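Local coordinates for thioredoxin Reductase (Burkholderia cenocepacia, PDB 4F82), which probably acts as a thiol-specific peroxidase of the Prx5 subfamily, reducing hydrogen peroxide and organic hydroperoxides to water and alcohols, at residues V51-P56 and A65-G70; L124-D129 and L140-V145. All coordinates share one frame; numbering follows the deposited sequence.

Contacts 1 and 2 follow one another along the chain and meet in the central sheet, their centres about 12 Å apart. Strands 49-55 and 137-147 run antiparallel as neighbours there, and the two contacts are joined where Gly54 O lies 3.0 Å from Tyr142 N and Ile52 O lies 2.8 Å from Met144 N, both probable hydrogen bonds. Helix 61-80 covers one face of this sheet; residues 124-126 pack on the other, and strand 127-129 pairs with strand 137-147. Both contacts reach the predicted active-site Cys63, whose side chain lies about 4 Å from that of Leu55 and about 3 Å from that of Arg141 (nearest atoms). Arg141 also hydrogen-bonds His67 of contact 1.

Contact 1 of 2, residues V51-P56 and A65-G70; sequences VIFGLP and AQHVPG
His67 and Phe53 bring their rings together between helix 61-80 and strand 49-55. These are the first two elements of a beta-alpha-beta unit in the thioredoxin-like fold, completed by strand 85-90. The two short segments run nearly antiparallel, with axes 10.3 Å apart at closest approach. The contact is buried.

His67 has the most surface covered. Its CG is anti to the backbone N (chi1 -156°), and the ring extends from the helix toward the strand. Phe53 CD1 sits over one face of the imidazole, offset toward the rim, 3.5 Å from His67 NE2. The ring planes are inclined at 44°, so the pair is neither a parallel stack nor edge-to-face. The side chains slide past each other in opposite directions.

Both imidazole nitrogens have partners outside the contact: NE2 is hydrogen-bonded to Ser165 O, ND1 to Arg141 NH1. These two bonds would fix the rotation of the ring. Phe53 in turn stacks on Tyr71, one helical turn after His67.

Val68 stands beside the aromatic pair and meets Phe53 from another direction. Its CG2 lies in the plane of the phenyl ring, at the edge, 3.9 Å from Phe53 CE1. Leu55, two residues on from Phe53, comes in beside His67 and Val68. Its side chain also touches Cys63, the predicted peroxidatic cysteine. Here the strand packs against the helix close to the active site. The CD2 methyl of Leu55 is shared, 3.8 Å from His67 ND1 and 3.8 Å from Val68 CG2.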
# COMPACT_ATOMS: atom_id res chain seq x y z
N VAL A 51 -18.51 14.28 1.34
CA VAL A 51 -17.63 14.18 2.49
C VAL A 51 -16.41 13.40 2.09
O VAL A 51 -16.54 12.28 1.57
CB VAL A 51 -18.30 13.41 3.69
CG1 VAL A 51 -17.26 13.13 4.79
CG2 VAL A 51 -19.53 14.17 4.25
N ILE A 52 -15.22 13.96 2.31
CA ILE A 52 -13.97 13.22 2.09
C ILE A 52 -13.26 13.04 3.41
O ILE A 52 -12.98 14.04 4.09
CB ILE A 52 -13.03 13.98 1.15
CG1 ILE A 52 -13.73 14.27 -0.19
CG2 ILE A 52 -11.77 13.18 0.90
CD1 ILE A 52 -12.89 15.22 -1.12
N PHE A 53 -12.98 11.79 3.80
CA PHE A 53 -12.12 11.59 4.96
C PHE A 53 -10.85 10.86 4.48
O PHE A 53 -10.92 9.90 3.70
CB PHE A 53 -12.84 10.89 6.15
CG PHE A 53 -13.23 9.46 5.89
CD1 PHE A 53 -12.44 8.39 6.37
CD2 PHE A 53 -14.36 9.16 5.15
CE1 PHE A 53 -12.82 7.05 6.14
CE2 PHE A 53 -14.73 7.81 4.91
CZ PHE A 53 -13.96 6.75 5.39
N GLY A 54 -9.69 11.41 4.84
CA GLY A 54 -8.43 10.83 4.48
C GLY A 54 -7.87 10.16 5.73
O GLY A 54 -8.13 10.58 6.86
N LEU A 55 -7.06 9.13 5.52
CA LEU A 55 -6.48 8.43 6.67
C LEU A 55 -5.13 7.83 6.22
O LEU A 55 -4.85 7.79 5.01
CB LEU A 55 -7.47 7.36 7.18
CG LEU A 55 -8.25 6.46 6.21
CD1 LEU A 55 -7.33 5.45 5.44
CD2 LEU A 55 -9.34 5.70 6.95
N PRO A 56 -4.29 7.41 7.17
CA PRO A 56 -2.91 7.00 6.86
C PRO A 56 -2.70 5.70 6.06
O PRO A 56 -1.69 5.63 5.36
CB PRO A 56 -2.28 6.86 8.25
CG PRO A 56 -3.05 7.81 9.12
CD PRO A 56 -4.47 7.65 8.61
N ALA A 65 -10.80 -0.66 12.08
CA ALA A 65 -11.74 -1.05 13.15
C ALA A 65 -12.75 0.06 13.46
O ALA A 65 -13.87 -0.19 13.90
CB ALA A 65 -10.94 -1.39 14.44
N GLN A 66 -12.31 1.30 13.26
CA GLN A 66 -13.06 2.47 13.73
C GLN A 66 -13.44 3.48 12.63
O GLN A 66 -14.61 3.85 12.47
CB GLN A 66 -12.23 3.21 14.75
CG GLN A 66 -12.45 2.82 16.18
CD GLN A 66 -12.14 4.00 17.07
OE1 GLN A 66 -10.99 4.21 17.42
NE2 GLN A 66 -13.16 4.82 17.39
N HIS A 67 -12.43 3.97 11.92
CA HIS A 67 -12.65 5.11 11.03
C HIS A 67 -13.57 4.83 9.82
O HIS A 67 -14.58 5.54 9.65
CB HIS A 67 -11.32 5.78 10.62
CG HIS A 67 -11.48 7.20 10.21
ND1 HIS A 67 -10.42 7.98 9.80
CD2 HIS A 67 -12.59 7.99 10.14
CE1 HIS A 67 -10.86 9.20 9.52
NE2 HIS A 67 -12.17 9.24 9.72
N VAL A 68 -13.26 3.82 8.99
CA VAL A 68 -14.11 3.45 7.87
C VAL A 68 -15.47 2.88 8.33
O VAL A 68 -16.52 3.22 7.76
CB VAL A 68 -13.37 2.49 6.85
CG1 VAL A 68 -14.28 2.09 5.70
CG2 VAL A 68 -12.17 3.19 6.28
N PRO A 69 -15.47 2.02 9.37
CA PRO A 69 -16.79 1.49 9.74
C PRO A 69 -17.77 2.55 10.26
O PRO A 69 -18.96 2.45 9.96
CB PRO A 69 -16.47 0.46 10.82
CG PRO A 69 -15.09 -0.03 10.44
CD PRO A 69 -14.37 1.23 9.96
N GLY A 70 -17.29 3.58 10.96
CA GLY A 70 -18.16 4.68 11.36
C GLY A 70 -18.84 5.32 10.13
O GLY A 70 -20.03 5.64 10.15

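Contact 2 of 2, residues L124-D129 and L140-V145; sequences LGLTQD and LRYAMV
Leu126 meets Leu140 and Tyr142 where the beta hairpin of strands 127-129 and 137-147 begins to spread. In the tight part Leu124, Leu126, Tyr142 and Met144 are buried; Leu140 lies at the border. Leu126 CD1 stands over the centre of the Tyr142 ring, 3.8 Å from the centroid and 14° off the normal, a CH-pi contact. Its other methyl, CD2, packs against Leu140 CD1 at 3.9 Å. Leu124 CD1 extends this apolar patch, 3.5 Å from Tyr142 OH, and meets Met144 CE tip to tip. Met144 reaches it with a chain extended beyond CG.

One backbone hydrogen bond crosses the contact. Leu140 N donates to Leu126 O over 2.8 Å, almost straight at 178°. Before Leu126, back toward Leu124, the two backbones lie further apart, and side chains alone make the contact.

The other end is more open to solvent. Gln128, partly exposed, lies obliquely across Leu140. Its CG sits between the backbone N and the carbonyl carbon (chi1 49°). The amide lays one face on Leu140 CD2, 3.7 Å from Gln128 CD, while NE2 is held by Ser139 O. The CB of Arg141 points away from residues 124-129, and its side chain reaches Cys63. The chemistry therefore divides by side: apolar side chains and one backbone hydrogen bond join residues 124-126 to the strand, while the charged Arg141 lies on the side of the predicted active site.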
# COMPACT_ATOMS: atom_id res chain seq x y z
N LEU A 124 -3.19 19.01 -1.25
CA LEU A 124 -3.95 19.46 -0.05
C LEU A 124 -3.05 19.94 1.09
O LEU A 124 -3.52 20.56 2.07
CB LEU A 124 -4.81 18.31 0.49
CG LEU A 124 -5.93 17.80 -0.42
CD1 LEU A 124 -6.59 16.55 0.25
CD2 LEU A 124 -6.96 18.90 -0.79
N GLY A 125 -1.77 19.61 1.01
CA GLY A 125 -0.80 19.99 2.02
C GLY A 125 -0.99 19.14 3.26
O GLY A 125 -0.70 19.58 4.40
N LEU A 126 -1.52 17.93 3.04
CA LEU A 126 -1.95 17.07 4.15
C LEU A 126 -1.13 15.78 4.30
O LEU A 126 -1.61 14.74 4.83
CB LEU A 126 -3.42 16.72 3.98
CG LEU A 126 -4.36 17.89 4.31
CD1 LEU A 126 -5.81 17.58 3.91
CD2 LEU A 126 -4.22 18.18 5.84
N THR A 127 0.10 15.81 3.85
CA THR A 127 0.96 14.62 4.03
C THR A 127 1.64 14.57 5.40
O THR A 127 1.78 15.60 6.07
CB THR A 127 2.06 14.48 2.93
OG1 THR A 127 2.99 15.56 3.05
CG2 THR A 127 1.46 14.46 1.52
N GLN A 128 2.10 13.37 5.80
CA GLN A 128 3.00 13.21 6.95
C GLN A 128 3.98 12.12 6.63
O GLN A 128 3.73 11.31 5.74
CB GLN A 128 2.24 12.87 8.25
CG GLN A 128 1.24 11.72 8.06
CD GLN A 128 0.64 11.20 9.37
OE1 GLN A 128 1.24 11.34 10.46
NE2 GLN A 128 -0.53 10.58 9.27
N ASP A 129 5.09 12.08 7.35
CA ASP A 129 6.13 11.07 7.11
C ASP A 129 5.97 9.95 8.13
O ASP A 129 6.27 10.13 9.32
CB ASP A 129 7.50 11.72 7.27
CG ASP A 129 8.63 10.79 6.89
OD1 ASP A 129 8.41 9.57 6.69
OD2 ASP A 129 9.77 11.27 6.79
N LEU A 140 -2.27 12.62 6.50
CA LEU A 140 -2.81 12.90 7.83
C LEU A 140 -4.21 12.33 7.85
O LEU A 140 -4.83 12.11 6.76
CB LEU A 140 -2.87 14.42 8.13
CG LEU A 140 -1.50 15.07 8.34
CD1 LEU A 140 -1.60 16.58 8.30
CD2 LEU A 140 -0.89 14.59 9.68
N ARG A 141 -4.74 12.14 9.06
CA ARG A 141 -6.15 11.77 9.19
C ARG A 141 -7.03 13.05 9.22
O ARG A 141 -6.78 13.96 10.02
CB ARG A 141 -6.38 10.95 10.47
CG ARG A 141 -7.72 10.17 10.46
CD ARG A 141 -7.98 9.45 11.80
NE ARG A 141 -6.91 8.51 12.11
CZ ARG A 141 -6.82 7.25 11.65
NH1 ARG A 141 -7.74 6.77 10.82
NH2 ARG A 141 -5.78 6.50 12.01
N TYR A 142 -8.04 13.13 8.35
CA TYR A 142 -8.93 14.31 8.36
C TYR A 142 -10.32 14.03 7.83
O TYR A 142 -10.58 12.99 7.22
CB TYR A 142 -8.30 15.43 7.51
CG TYR A 142 -8.22 15.02 6.06
CD1 TYR A 142 -9.27 15.27 5.18
CD2 TYR A 142 -7.09 14.38 5.58
CE1 TYR A 142 -9.20 14.88 3.84
CE2 TYR A 142 -7.00 13.98 4.24
CZ TYR A 142 -8.05 14.24 3.38
OH TYR A 142 -7.92 13.85 2.08
N ALA A 143 -11.23 14.98 8.01
CA ALA A 143 -12.44 14.93 7.21
C ALA A 143 -12.79 16.33 6.74
O ALA A 143 -12.62 17.32 7.50
CB ALA A 143 -13.63 14.25 7.95
N MET A 144 -13.26 16.42 5.50
CA MET A 144 -13.77 17.69 4.97
C MET A 144 -15.06 17.50 4.21
O MET A 144 -15.34 16.43 3.66
CB MET A 144 -12.72 18.35 4.08
CG MET A 144 -12.19 17.48 2.95
SD MET A 144 -10.81 18.34 2.15
CE MET A 144 -10.35 17.09 0.94
N VAL A 145 -15.87 18.56 4.21
CA VAL A 145 -17.11 18.56 3.45
C VAL A 145 -16.93 19.61 2.34
O VAL A 145 -16.46 20.75 2.56
CB VAL A 145 -18.32 18.90 4.34
CG1 VAL A 145 -19.56 18.97 3.51
CG2 VAL A 145 -18.45 17.83 5.50